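Local coordinates for FAD:protein FMN transferase (Pseudomonas stutzeri ATCC 14405 = CCUG 16156, PDB 5MGY) that probably transfers FMN from FAD to a threonine of its target protein with magnesium, and matures NosR, a protein required for nitrous oxide reduction, at residues Phe98-Glu103 / Leu153-Ile158; Gln136-Asp141 / Val149-Asp154; Thr23-Arg28 / Ser178-Ile183; Lys188-Lys193 / Glu218-Gly223; Leu288-Gly293 / Thr309-Phe314. All coordinates share one frame; numbering follows the deposited sequence.

Contact 1 of 5, residues Phe98-Glu103 / Leu153-Ile158. With MG (magnesium ion), chain I.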
# COMPACT_ATOMS: atom_id res chain seq x y z
N PHE A 98 -4.22 2.34 11.06
CA PHE A 98 -4.77 1.99 9.76
C PHE A 98 -6.27 2.18 9.79
O PHE A 98 -6.96 1.52 10.59
CB PHE A 98 -4.44 0.53 9.36
CG PHE A 98 -4.92 0.17 7.99
CD1 PHE A 98 -4.09 0.33 6.89
CD2 PHE A 98 -6.23 -0.23 7.78
CE1 PHE A 98 -4.54 0.05 5.61
CE2 PHE A 98 -6.69 -0.49 6.50
CZ PHE A 98 -5.84 -0.35 5.41
N ASP A 99 -6.77 3.00 8.86
CA ASP A 99 -8.20 3.31 8.75
C ASP A 99 -8.61 3.52 7.27
O ASP A 99 -8.18 4.47 6.57
CB ASP A 99 -8.52 4.56 9.64
CG ASP A 99 -9.98 4.58 10.18
OD1 ASP A 99 -10.18 4.85 11.38
OD2 ASP A 99 -10.93 4.30 9.44
N LEU A 100 -9.53 2.69 6.81
CA LEU A 100 -10.15 2.92 5.48
C LEU A 100 -11.16 4.09 5.35
O LEU A 100 -11.59 4.37 4.24
CB LEU A 100 -10.86 1.64 5.03
CG LEU A 100 -9.97 0.41 5.01
CD1 LEU A 100 -10.76 -0.85 4.83
CD2 LEU A 100 -8.97 0.53 3.86
N THR A 101 -11.52 4.75 6.45
CA THR A 101 -12.66 5.60 6.50
C THR A 101 -12.28 7.05 6.58
O THR A 101 -13.02 7.86 7.12
CB THR A 101 -13.59 5.24 7.69
OG1 THR A 101 -13.07 5.67 8.94
CG2 THR A 101 -13.78 3.80 7.77
N LEU A 102 -11.18 7.42 5.97
CA LEU A 102 -10.74 8.81 6.08
C LEU A 102 -11.20 9.70 4.95
O LEU A 102 -10.89 10.89 4.95
CB LEU A 102 -9.21 8.86 6.19
CG LEU A 102 -8.61 8.66 7.59
CD1 LEU A 102 -9.47 7.88 8.58
CD2 LEU A 102 -7.27 7.96 7.41
N GLU A 103 -11.95 9.16 4.00
CA GLU A 103 -12.26 9.96 2.80
C GLU A 103 -12.86 11.34 3.08
O GLU A 103 -12.51 12.28 2.38
CB GLU A 103 -13.12 9.15 1.81
CG GLU A 103 -13.50 9.85 0.50
CD GLU A 103 -12.71 9.47 -0.76
OE1 GLU A 103 -11.49 9.15 -0.77
OE2 GLU A 103 -13.37 9.58 -1.80
N LEU A 153 -15.42 5.30 2.19
CA LEU A 153 -14.27 4.45 2.12
C LEU A 153 -13.27 4.89 1.09
O LEU A 153 -13.60 5.60 0.15
CB LEU A 153 -14.70 3.04 1.81
CG LEU A 153 -15.70 2.45 2.83
CD1 LEU A 153 -15.93 0.96 2.59
CD2 LEU A 153 -15.26 2.70 4.25
N ASP A 154 -12.02 4.52 1.35
CA ASP A 154 -10.87 4.75 0.44
C ASP A 154 -9.88 3.59 0.65
O ASP A 154 -9.45 3.31 1.77
CB ASP A 154 -10.16 6.09 0.72
CG ASP A 154 -9.13 6.46 -0.36
OD1 ASP A 154 -9.10 7.62 -0.89
OD2 ASP A 154 -8.36 5.57 -0.71
N PHE A 155 -9.51 2.94 -0.44
CA PHE A 155 -8.78 1.73 -0.35
C PHE A 155 -7.31 1.91 -0.73
O PHE A 155 -6.58 0.92 -0.82
CB PHE A 155 -9.48 0.65 -1.25
CG PHE A 155 -10.72 0.08 -0.62
CD1 PHE A 155 -10.64 -0.81 0.46
CD2 PHE A 155 -11.96 0.45 -1.09
CE1 PHE A 155 -11.79 -1.28 1.06
CE2 PHE A 155 -13.11 -0.02 -0.50
CZ PHE A 155 -13.03 -0.89 0.59
N ASN A 156 -6.88 3.16 -0.93
CA ASN A 156 -5.58 3.45 -1.56
C ASN A 156 -4.43 2.97 -0.72
O ASN A 156 -3.44 2.60 -1.25
CB ASN A 156 -5.39 4.95 -1.91
CG ASN A 156 -5.62 5.28 -3.39
OD1 ASN A 156 -5.37 4.50 -4.29
ND2 ASN A 156 -6.02 6.49 -3.62
N SER A 157 -4.59 2.90 0.58
CA SER A 157 -3.48 2.51 1.45
C SER A 157 -3.09 1.04 1.27
O SER A 157 -1.91 0.69 1.51
CB SER A 157 -3.81 2.85 2.91
OG SER A 157 -4.92 2.11 3.33
N ILE A 158 -4.07 0.22 0.84
CA ILE A 158 -3.86 -1.21 0.42
C ILE A 158 -4.07 -1.71 -1.04
O ILE A 158 -3.69 -2.86 -1.36
CB ILE A 158 -4.60 -2.21 1.33
CG1 ILE A 158 -6.06 -1.89 1.49
CG2 ILE A 158 -3.98 -2.17 2.67
CD1 ILE A 158 -6.86 -2.96 2.28
MG MG I . -0.12 2.20 1.22
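Leu100 O receives the Asp154 N-H, the one hydrogen bond between these two loops: 2.9 Å from Asp154 N to Leu100 O, with the donor nearly along the C=O axis. Leu153 CA approaches the same oxygen as a CA-H...O contact. Beside this bond the Leu100 side chain spreads over the other loop: CD1 lies 3.9 Å from Phe155 CE1, and CD2 passes near the carbonyl O of Asp154 and Phe155 CD1. Phe98 has CG anti to the backbone N (chi1 -176°), and the CE1-CZ end of its ring meets Ser157 OG and Ile158 CG2; Phe98 CE1 to Ile158 CG2 measures 3.7 Å. The like-charged Glu103 and Asp154 carboxylates lie close together, their side chains crossing at about a right angle, which may raise the proton affinity of one of them.

Further out, an Asx turn shapes each loop. Thr101 N and OG1 both reach Asp99 OD2 from the same face of its carboxylate, while Asn156 N donates to Asp154 OD2 over 2.8 Å. An alanine in place of Asp154 would remove that OD2 and is likely to leave the Asn156 N-H without its mate, freeing the turn that leads to Ser157. Helix 78-93 covers Phe155 through Val80, Leu83 and Val84. The same loop presents Ser157 O to magnesium at 2.4 Å, completing with Asp271 and Thr275 the protein ligands of the metal site in this ApbE-family transferase.

Contact 2 of 5, residues Gln136-Asp141 / Val149-Asp154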
# COMPACT_ATOMS: atom_id res chain seq x y z
N GLN A 136 -14.89 1.10 13.17
CA GLN A 136 -15.84 0.37 14.04
C GLN A 136 -17.27 0.43 13.55
O GLN A 136 -18.08 -0.45 13.92
CB GLN A 136 -15.80 0.86 15.50
CG GLN A 136 -16.35 2.23 15.82
CD GLN A 136 -15.39 3.38 15.56
OE1 GLN A 136 -14.36 3.23 14.90
NE2 GLN A 136 -15.74 4.56 16.07
N HIS A 137 -17.59 1.49 12.80
CA HIS A 137 -18.90 1.66 12.19
C HIS A 137 -19.16 0.88 10.87
O HIS A 137 -20.27 0.94 10.31
CB HIS A 137 -19.11 3.14 11.96
CG HIS A 137 -19.25 3.91 13.23
ND1 HIS A 137 -18.45 4.99 13.54
CD2 HIS A 137 -20.08 3.73 14.28
CE1 HIS A 137 -18.80 5.46 14.72
NE2 HIS A 137 -19.79 4.72 15.18
N LEU A 138 -18.16 0.14 10.40
CA LEU A 138 -18.23 -0.60 9.17
C LEU A 138 -18.35 -2.05 9.52
O LEU A 138 -17.63 -2.54 10.37
CB LEU A 138 -16.95 -0.35 8.42
CG LEU A 138 -16.75 -0.86 7.02
CD1 LEU A 138 -17.79 -0.22 6.16
CD2 LEU A 138 -15.37 -0.49 6.53
N SER A 139 -19.29 -2.74 8.91
CA SER A 139 -19.44 -4.17 9.16
C SER A 139 -19.90 -4.94 7.92
O SER A 139 -20.45 -4.38 6.96
CB SER A 139 -20.39 -4.43 10.32
OG SER A 139 -21.67 -3.85 10.09
N ILE A 140 -19.64 -6.24 7.94
CA ILE A 140 -19.93 -7.11 6.79
C ILE A 140 -21.06 -8.02 7.23
O ILE A 140 -21.03 -8.56 8.30
CB ILE A 140 -18.71 -7.94 6.42
CG1 ILE A 140 -17.77 -7.12 5.58
CG2 ILE A 140 -19.09 -9.16 5.64
CD1 ILE A 140 -16.35 -7.67 5.61
N ASP A 141 -22.04 -8.18 6.37
CA ASP A 141 -23.18 -9.03 6.70
C ASP A 141 -23.53 -9.81 5.46
O ASP A 141 -24.09 -9.28 4.50
CB ASP A 141 -24.37 -8.22 7.14
CG ASP A 141 -25.41 -9.07 7.73
OD1 ASP A 141 -25.43 -9.17 8.95
OD2 ASP A 141 -26.24 -9.62 7.01
N VAL A 149 -22.66 5.12 10.32
CA VAL A 149 -22.59 6.56 10.10
C VAL A 149 -22.38 6.79 8.60
O VAL A 149 -22.12 5.86 7.90
CB VAL A 149 -21.40 7.21 10.92
CG1 VAL A 149 -21.37 6.77 12.39
CG2 VAL A 149 -20.05 6.94 10.28
N ALA A 150 -22.39 8.03 8.11
CA ALA A 150 -22.19 8.29 6.65
C ALA A 150 -20.77 8.09 6.21
O ALA A 150 -20.15 9.06 5.73
CB ALA A 150 -22.66 9.71 6.22
N LEU A 151 -20.28 6.86 6.30
CA LEU A 151 -18.89 6.51 5.93
C LEU A 151 -18.55 6.69 4.46
O LEU A 151 -19.32 6.35 3.55
CB LEU A 151 -18.54 5.05 6.28
CG LEU A 151 -18.49 4.67 7.78
CD1 LEU A 151 -18.14 3.20 7.95
CD2 LEU A 151 -17.54 5.54 8.56
N GLN A 152 -17.36 7.20 4.24
CA GLN A 152 -16.80 7.14 2.91
C GLN A 152 -15.46 6.39 2.95
O GLN A 152 -14.54 6.76 3.68
CB GLN A 152 -16.70 8.54 2.38
CG GLN A 152 -18.04 9.22 2.44
CD GLN A 152 -18.08 10.42 1.52
OE1 GLN A 152 -17.44 11.45 1.78
NE2 GLN A 152 -18.82 10.29 0.41
N LEU A 153 -15.42 5.30 2.19
CA LEU A 153 -14.27 4.45 2.12
C LEU A 153 -13.27 4.89 1.09
O LEU A 153 -13.60 5.60 0.15
CB LEU A 153 -14.70 3.04 1.81
CG LEU A 153 -15.70 2.45 2.83
CD1 LEU A 153 -15.93 0.96 2.59
CD2 LEU A 153 -15.26 2.70 4.25
N ASP A 154 -12.02 4.52 1.35
CA ASP A 154 -10.87 4.75 0.44
C ASP A 154 -9.88 3.59 0.65
O ASP A 154 -9.45 3.31 1.77
CB ASP A 154 -10.16 6.09 0.72
CG ASP A 154 -9.13 6.46 -0.36
OD1 ASP A 154 -9.10 7.62 -0.89
OD2 ASP A 154 -8.36 5.57 -0.71
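Val149 O takes the N-H of Leu151 at 2.6 Å between Leu151 N and Val149 O, an inverse gamma turn centred on Ala150; on either side of it Val149 and Leu151 point toward residues 136-141. What meets there is methyl groups and one imidazole face. Val149 CG1, anti to its carbonyl carbon (chi1 -49°), stands over the centre of the His137 imidazole, 3.5 Å from CG1 to the ring centroid and only 6° off the ring normal: a CH-pi contact. The opposite face of the ring is backed by Gln136 CG, so the imidazole lies between two aliphatic carbons.

Two residues on, Leu151 CD1 touches Leu138 CB at 3.8 Å and also the carbonyl carbon of His137. Leu138 has CG anti to the backbone N (chi1 -174°), and its branches divide the work: CD1 lies beside Leu151 CD1, whereas CD2 meets Leu153 CD2 tip to tip at 3.9 Å. Leu145 of strand 144-147 touches both Leu138 and Leu153. Strands 138-141 and 144-147 form a hairpin, its arms tied by backbone bonds of His137 with Ala148 and of Ser139 with Cys146, which is disulfide-bonded to Cys73. Lys147 NZ gives a polar tie from the hairpin to the loop at Leu151 O, but no hydrogen bond joins residues 136-141 to 149-154, which meet by the fit of methyl groups against a ring and against one another.

Contact 3 of 5, residues Thr23-Arg28 / Ser178-Ile183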
# COMPACT_ATOMS: atom_id res chain seq x y z
N THR A 23 5.22 -3.06 -13.69
CA THR A 23 6.16 -3.84 -14.44
C THR A 23 6.13 -5.25 -13.90
O THR A 23 6.22 -5.46 -12.71
CB THR A 23 7.57 -3.24 -14.31
OG1 THR A 23 7.60 -1.96 -14.94
CG2 THR A 23 8.63 -4.14 -15.00
N VAL A 24 6.00 -6.20 -14.81
CA VAL A 24 6.07 -7.61 -14.51
C VAL A 24 7.29 -8.16 -15.20
O VAL A 24 7.57 -7.84 -16.34
CB VAL A 24 4.81 -8.34 -15.02
CG1 VAL A 24 4.88 -9.84 -14.76
CG2 VAL A 24 3.57 -7.76 -14.35
N LYS A 25 8.00 -8.99 -14.49
CA LYS A 25 9.07 -9.76 -15.04
C LYS A 25 8.91 -11.21 -14.63
O LYS A 25 8.57 -11.50 -13.51
CB LYS A 25 10.39 -9.24 -14.49
CG LYS A 25 10.77 -7.81 -14.93
CD LYS A 25 12.15 -7.49 -14.39
CE LYS A 25 12.53 -6.07 -14.68
NZ LYS A 25 13.94 -5.81 -14.26
N TYR A 26 9.15 -12.13 -15.54
CA TYR A 26 9.01 -13.53 -15.24
C TYR A 26 9.84 -14.43 -16.12
O TYR A 26 10.22 -14.06 -17.23
CB TYR A 26 7.54 -13.93 -15.34
CG TYR A 26 6.99 -14.04 -16.75
CD1 TYR A 26 6.72 -12.89 -17.52
CD2 TYR A 26 6.70 -15.29 -17.30
CE1 TYR A 26 6.20 -13.00 -18.81
CE2 TYR A 26 6.18 -15.39 -18.60
CZ TYR A 26 5.95 -14.26 -19.34
OH TYR A 26 5.46 -14.41 -20.59
N VAL A 27 10.09 -15.62 -15.61
CA VAL A 27 10.80 -16.61 -16.36
C VAL A 27 9.77 -17.40 -17.10
O VAL A 27 8.84 -17.91 -16.52
CB VAL A 27 11.59 -17.56 -15.44
CG1 VAL A 27 12.32 -18.61 -16.22
CG2 VAL A 27 12.57 -16.77 -14.63
N ARG A 28 9.96 -17.52 -18.38
CA ARG A 28 9.10 -18.33 -19.19
C ARG A 28 9.79 -19.62 -19.65
O ARG A 28 10.78 -19.57 -20.36
CB ARG A 28 8.77 -17.52 -20.38
CG ARG A 28 7.67 -18.12 -21.19
CD ARG A 28 7.89 -17.55 -22.53
NE ARG A 28 6.85 -17.61 -23.49
CZ ARG A 28 7.15 -17.40 -24.75
NH1 ARG A 28 8.41 -17.15 -25.11
NH2 ARG A 28 6.22 -17.38 -25.65
N SER A 178 8.80 -18.24 -11.32
CA SER A 178 9.73 -17.23 -10.93
C SER A 178 9.31 -15.93 -11.60
O SER A 178 9.05 -15.91 -12.79
CB SER A 178 11.10 -17.68 -11.32
OG SER A 178 11.95 -16.60 -11.15
N TYR A 179 9.26 -14.85 -10.81
CA TYR A 179 8.64 -13.57 -11.24
C TYR A 179 9.01 -12.39 -10.30
O TYR A 179 9.38 -12.61 -9.14
CB TYR A 179 7.11 -13.71 -11.31
CG TYR A 179 6.56 -14.15 -10.02
CD1 TYR A 179 6.39 -13.24 -9.00
CD2 TYR A 179 6.26 -15.49 -9.77
CE1 TYR A 179 5.94 -13.63 -7.74
CE2 TYR A 179 5.78 -15.91 -8.51
CZ TYR A 179 5.63 -14.96 -7.48
OH TYR A 179 5.19 -15.28 -6.18
N LEU A 180 8.90 -11.16 -10.79
CA LEU A 180 9.00 -9.95 -9.98
C LEU A 180 7.91 -9.07 -10.50
O LEU A 180 8.00 -8.68 -11.65
CB LEU A 180 10.35 -9.22 -10.18
CG LEU A 180 10.47 -7.72 -9.78
CD1 LEU A 180 10.26 -7.56 -8.31
CD2 LEU A 180 11.83 -7.13 -10.09
N VAL A 181 6.92 -8.76 -9.68
CA VAL A 181 5.76 -7.97 -10.12
C VAL A 181 5.78 -6.64 -9.39
O VAL A 181 5.75 -6.66 -8.19
CB VAL A 181 4.49 -8.70 -9.70
CG1 VAL A 181 3.28 -7.99 -10.12
CG2 VAL A 181 4.36 -9.96 -10.42
N GLU A 182 5.80 -5.50 -10.07
CA GLU A 182 5.77 -4.22 -9.37
C GLU A 182 4.60 -3.35 -9.83
O GLU A 182 4.50 -3.07 -11.02
CB GLU A 182 7.12 -3.52 -9.53
CG GLU A 182 7.16 -2.01 -9.16
CD GLU A 182 6.97 -1.05 -10.38
OE1 GLU A 182 6.26 -0.04 -10.32
OE2 GLU A 182 7.49 -1.27 -11.46
N ILE A 183 3.74 -2.90 -8.91
CA ILE A 183 2.59 -2.05 -9.27
C ILE A 183 2.73 -0.80 -8.44
O ILE A 183 2.61 -0.88 -7.24
CB ILE A 183 1.25 -2.77 -9.05
CG1 ILE A 183 1.22 -4.04 -9.93
CG2 ILE A 183 0.06 -1.86 -9.38
CD1 ILE A 183 0.08 -5.00 -9.64
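Residues 23-28 and 178-183 run antiparallel as neighbours in the eight-stranded sheet, their strand axes at 171° and 4.5 Å apart at closest approach. Thr23 with Glu182 and Lys25 with Leu180 are hydrogen-bonded pairs, each closed by two backbone bonds; Glu182 N to Thr23 O measures 2.7 Å and Leu180 N to Lys25 O 2.8 Å. A fifth bond, Val27 N to Ser178 O at 3.0 Å, carries the ladder on to Ser178. The non-hydrogen-bonded pairs, Val24 with Val181 and Tyr26 with Tyr179, share one face, which helices 35-53 and 159-173 cover. There Val24 CG2 lies 4.2 Å from Val181 CG1. The side chains of the two tyrosines meet at CB: in both, CG sits between the backbone N and the carbonyl carbon (chi1 74° and 57°), yet the rings diverge, Tyr26 OH bonding to Pro33 O and Tyr179 packing on Ile168. On the face of Lys25 and Leu180, the Glu182 chain is bent at chi2, and its OE2 lies 3.5 Å from Thr23 CB. At the far end, Ser178 OG, hydrogen-bonded to Arg192 O and Trp199 NE1, rests 3.5 Å from Val27 CG2.

Contact 4 of 5, residues Lys188-Lys193 / Glu218-Gly223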
# COMPACT_ATOMS: atom_id res chain seq x y z
N LYS A 188 6.53 -7.66 -5.25
CA LYS A 188 6.88 -8.94 -4.69
C LYS A 188 7.61 -9.81 -5.74
O LYS A 188 7.36 -9.73 -6.94
CB LYS A 188 5.63 -9.60 -4.15
CG LYS A 188 5.85 -10.96 -3.57
CD LYS A 188 4.62 -11.53 -2.86
CE LYS A 188 4.94 -12.96 -2.43
NZ LYS A 188 3.88 -13.82 -1.90
N ALA A 189 8.52 -10.63 -5.28
CA ALA A 189 9.19 -11.52 -6.17
C ALA A 189 9.36 -12.87 -5.54
O ALA A 189 9.38 -13.00 -4.31
CB ALA A 189 10.55 -10.95 -6.56
N GLU A 190 9.53 -13.87 -6.41
CA GLU A 190 9.73 -15.26 -6.00
C GLU A 190 10.52 -16.04 -7.02
O GLU A 190 10.65 -15.62 -8.15
CB GLU A 190 8.40 -15.92 -5.80
CG GLU A 190 8.46 -17.25 -5.10
CD GLU A 190 7.21 -17.54 -4.33
OE1 GLU A 190 7.20 -18.60 -3.71
OE2 GLU A 190 6.24 -16.72 -4.35
N GLY A 191 11.09 -17.15 -6.59
CA GLY A 191 11.95 -17.95 -7.42
C GLY A 191 13.30 -17.32 -7.67
O GLY A 191 13.72 -16.39 -6.96
N ARG A 192 13.97 -17.86 -8.69
CA ARG A 192 15.26 -17.39 -9.12
C ARG A 192 15.27 -17.21 -10.61
O ARG A 192 14.48 -17.78 -11.28
CB ARG A 192 16.34 -18.37 -8.66
CG ARG A 192 16.49 -18.36 -7.13
CD ARG A 192 17.56 -19.29 -6.62
NE ARG A 192 18.01 -18.99 -5.27
CZ ARG A 192 18.88 -18.03 -4.93
NH1 ARG A 192 19.39 -17.20 -5.85
NH2 ARG A 192 19.26 -17.87 -3.66
N LYS A 193 16.17 -16.39 -11.14
CA LYS A 193 16.35 -16.25 -12.59
C LYS A 193 17.06 -17.53 -13.16
O LYS A 193 17.52 -18.39 -12.41
CB LYS A 193 17.07 -14.93 -12.93
CG LYS A 193 16.35 -13.68 -12.45
CD LYS A 193 17.00 -12.34 -12.84
CE LYS A 193 17.13 -11.32 -11.68
NZ LYS A 193 17.16 -9.89 -12.14
N GLU A 218 17.36 -9.61 -1.15
CA GLU A 218 16.97 -10.66 -2.02
C GLU A 218 15.52 -11.03 -1.67
O GLU A 218 15.24 -11.36 -0.54
CB GLU A 218 17.98 -11.81 -1.86
CG GLU A 218 19.40 -11.32 -2.20
CD GLU A 218 20.48 -12.39 -2.12
OE1 GLU A 218 20.12 -13.59 -1.85
OE2 GLU A 218 21.67 -11.98 -2.33
N LEU A 219 14.59 -10.92 -2.62
CA LEU A 219 13.20 -11.26 -2.36
C LEU A 219 12.90 -12.62 -2.93
O LEU A 219 13.09 -12.85 -4.13
CB LEU A 219 12.27 -10.24 -3.00
CG LEU A 219 12.36 -8.81 -2.48
CD1 LEU A 219 11.54 -7.85 -3.31
CD2 LEU A 219 11.87 -8.71 -1.06
N ASP A 220 12.45 -13.53 -2.08
CA ASP A 220 12.04 -14.87 -2.53
C ASP A 220 10.82 -15.24 -1.70
O ASP A 220 10.92 -15.83 -0.65
CB ASP A 220 13.19 -15.92 -2.38
CG ASP A 220 12.86 -17.33 -3.03
OD1 ASP A 220 13.70 -18.27 -2.93
OD2 ASP A 220 11.78 -17.54 -3.62
N GLY A 221 9.65 -14.87 -2.20
CA GLY A 221 8.39 -15.14 -1.54
C GLY A 221 7.97 -14.01 -0.63
O GLY A 221 7.16 -14.22 0.25
N MET A 222 8.45 -12.80 -0.89
CA MET A 222 8.21 -11.67 -0.00
C MET A 222 7.85 -10.42 -0.80
O MET A 222 8.50 -10.12 -1.79
CB MET A 222 9.51 -11.41 0.81
CG MET A 222 9.90 -12.50 1.79
SD MET A 222 8.76 -12.42 3.15
CE MET A 222 9.70 -13.11 4.51
N GLY A 223 6.87 -9.66 -0.30
CA GLY A 223 6.47 -8.37 -0.89
C GLY A 223 7.02 -7.22 -0.08
O GLY A 223 7.32 -7.39 1.08
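Lys188 and Gly223 form an antiparallel non-hydrogen-bonded pair with their CA atoms 3.9 Å apart, and Ala189 with Met222 is the hydrogen-bonded pair beside it, stretched to 6.2 Å from CA to CA. Ala189 O takes the N-H of Gly221, 2.8 Å between Gly221 N and Ala189 O, with the donor in the carbonyl plane on a lone pair. Gly221 has positive phi, and at its backbone angles a CB would press on the carbonyl oxygen of Asp220. Lys188 stretches fully extended over this glycine-rich backbone: CB faces Gly223 CA, CG lies near Met222 O, and CE reaches Gly221 C at 3.7 Å, while NZ finds its hydrogen bond beyond, at Lys265 O. A CB on Gly223 would come 3.5 Å from Lys188 CB.

Strands 186-190 and 222-227 are neighbours in the large antiparallel sheet, and residues 220-221 are the turn by which the chain enters it from strand 213-219 of the separate two-stranded sheet. Leu219, from that side, sets its CB 4.0 Å from Ala189 CB. Asp220 has CG anti to the backbone N (chi1 -173°); its OD2 accepts from Gly191 N, 3.1 Å away, and the N-H arrives from above the carboxylate plane, 51° out of it. Glu190 crosses Asp220 at about a right angle, with CG beside Asp220 OD2, and its OE2 forms a salt bridge to Lys172.

Contact 5 of 5, residues Leu288-Gly293 / Thr309-Phe314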
# COMPACT_ATOMS: atom_id res chain seq x y z
N LEU A 288 5.72 -0.39 17.71
CA LEU A 288 4.70 -1.30 17.11
C LEU A 288 5.40 -2.37 16.28
O LEU A 288 5.18 -3.58 16.47
CB LEU A 288 3.66 -0.53 16.25
CG LEU A 288 2.54 -1.41 15.68
CD1 LEU A 288 1.45 -1.69 16.68
CD2 LEU A 288 1.97 -0.79 14.43
N ALA A 289 6.28 -1.92 15.41
CA ALA A 289 6.92 -2.85 14.53
C ALA A 289 7.64 -3.95 15.31
O ALA A 289 7.47 -5.12 14.96
CB ALA A 289 7.86 -2.16 13.57
N GLU A 290 8.37 -3.57 16.38
CA GLU A 290 9.05 -4.53 17.27
C GLU A 290 8.04 -5.39 18.05
O GLU A 290 8.23 -6.62 18.20
CB GLU A 290 9.97 -3.81 18.24
CG GLU A 290 11.36 -4.40 18.27
CD GLU A 290 12.21 -4.00 17.09
OE1 GLU A 290 12.29 -2.79 16.80
OE2 GLU A 290 12.80 -4.89 16.46
N ARG A 291 6.98 -4.75 18.55
CA ARG A 291 5.98 -5.47 19.29
C ARG A 291 5.39 -6.57 18.43
O ARG A 291 5.31 -7.71 18.87
CB ARG A 291 4.90 -4.52 19.77
CG ARG A 291 3.93 -5.14 20.72
CD ARG A 291 2.74 -4.21 20.91
NE ARG A 291 1.65 -4.46 19.94
CZ ARG A 291 0.58 -3.67 19.73
NH1 ARG A 291 0.42 -2.53 20.42
NH2 ARG A 291 -0.34 -3.99 18.81
N ASN A 292 5.01 -6.24 17.20
CA ASN A 292 4.32 -7.21 16.34
C ASN A 292 5.26 -8.02 15.46
O ASN A 292 4.82 -8.87 14.70
CB ASN A 292 3.35 -6.52 15.39
CG ASN A 292 2.32 -5.70 16.08
OD1 ASN A 292 2.14 -5.75 17.28
ND2 ASN A 292 1.65 -4.91 15.32
N GLY A 293 6.54 -7.71 15.51
CA GLY A 293 7.51 -8.46 14.73
C GLY A 293 7.56 -8.15 13.25
O GLY A 293 7.80 -9.02 12.45
N THR A 309 16.78 3.32 10.51
CA THR A 309 16.62 2.37 11.60
C THR A 309 15.87 1.16 11.04
O THR A 309 14.94 1.30 10.30
CB THR A 309 15.88 3.03 12.79
OG1 THR A 309 16.25 4.42 12.87
CG2 THR A 309 16.16 2.27 14.11
N SER A 310 16.31 -0.02 11.40
CA SER A 310 15.75 -1.26 10.91
C SER A 310 15.21 -1.97 12.16
O SER A 310 15.54 -1.60 13.24
CB SER A 310 16.83 -2.07 10.13
OG SER A 310 17.85 -2.65 10.97
N THR A 311 14.32 -2.92 12.01
CA THR A 311 13.81 -3.64 13.15
C THR A 311 14.62 -4.87 13.30
O THR A 311 15.48 -5.18 12.49
CB THR A 311 12.32 -4.03 12.99
OG1 THR A 311 12.18 -4.98 11.91
CG2 THR A 311 11.47 -2.77 12.75
N LYS A 312 14.28 -5.58 14.35
CA LYS A 312 14.82 -6.88 14.66
C LYS A 312 14.48 -7.92 13.61
O LYS A 312 15.37 -8.64 13.17
CB LYS A 312 14.26 -7.27 16.01
CG LYS A 312 14.75 -8.57 16.57
CD LYS A 312 14.12 -8.85 17.94
CE LYS A 312 14.45 -7.74 18.95
NZ LYS A 312 14.11 -8.13 20.33
N ALA A 313 13.20 -8.01 13.23
CA ALA A 313 12.73 -8.96 12.21
C ALA A 313 13.40 -8.69 10.87
O ALA A 313 13.74 -9.63 10.15
CB ALA A 313 11.20 -8.94 12.07
N PHE A 314 13.58 -7.41 10.54
CA PHE A 314 14.28 -7.02 9.31
C PHE A 314 15.73 -7.48 9.34
O PHE A 314 16.28 -7.87 8.30
CB PHE A 314 14.25 -5.51 9.15
CG PHE A 314 14.92 -5.00 7.91
CD1 PHE A 314 16.28 -4.77 7.87
CD2 PHE A 314 14.17 -4.67 6.81
CE1 PHE A 314 16.88 -4.25 6.72
CE2 PHE A 314 14.74 -4.16 5.65
CZ PHE A 314 16.11 -3.95 5.60
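Glu290 and Lys312 supply the polar link. The Glu290 chain is bent at chi2; its OE2 accepts from Lys312 N at 2.7 Å with an N-H...O angle of 158°, although the exact place of OE2 is doubtful because it crowds Lys312 CB in the model. The acceptor meets the first turn of helix 312-318, where a negative group would tend to suit the helix end. An alanine in place of Glu290 would remove the carboxylate and would probably leave the Lys312 N-H without this mate.

Capping bonds finish both helix ends. Thr311 is the N-cap: OG1, in the crowded position between backbone N and carbonyl carbon (chi1 66°), accepts from Phe314 N at 3.1 Å and also bonds to Ile294 O. Helix 267-292 ends in a Schellman motif, Ile294 N bonding to Ala289 O and Gly293 N weakly to Glu290 O, with Gly293 at positive phi as its C-prime residue.

Van der Waals packing is slight. Thr311 CG2 touches Ala289 CB at 3.8 Å, and the Ala313 CB methyl lies on a carbonyl, 3.4 Å from Gly293 O. Thr311 and the Glu290 side chain slide past each other in opposite directions.

The contact thus sets the C-terminal end of helix 267-292 against the start of helix 312-318. Between them the chain runs through antiparallel strands 295-301 and 306-310, the latter outermost in the eight-stranded sheet, and Leu286 of the long helix packs on Thr309 and Thr311.

In the fold
Contacts 1 and 2 share Leu153 and Asp154 and have centres 11 Å apart: one end of the 149-158 loop sits on the 138-147 hairpin, the other delivers Ser157 to magnesium. Across the centre of the chain, contacts 3 and 4, 10 Å between centres, follow each other in the large sheet; Tyr179 OH lies 2.6 Å from Glu190 OE2. The side chain of Glu182 and the position of Gly223, one from each, each lie about 13 Å from the magnesium ion. Contact 3 closes a long loop within which contacts 1 and 2 are nested. Contact 5 lies by strand 306-310, an outermost strand of the same sheet, its centre about 28 Å from that of contact 3.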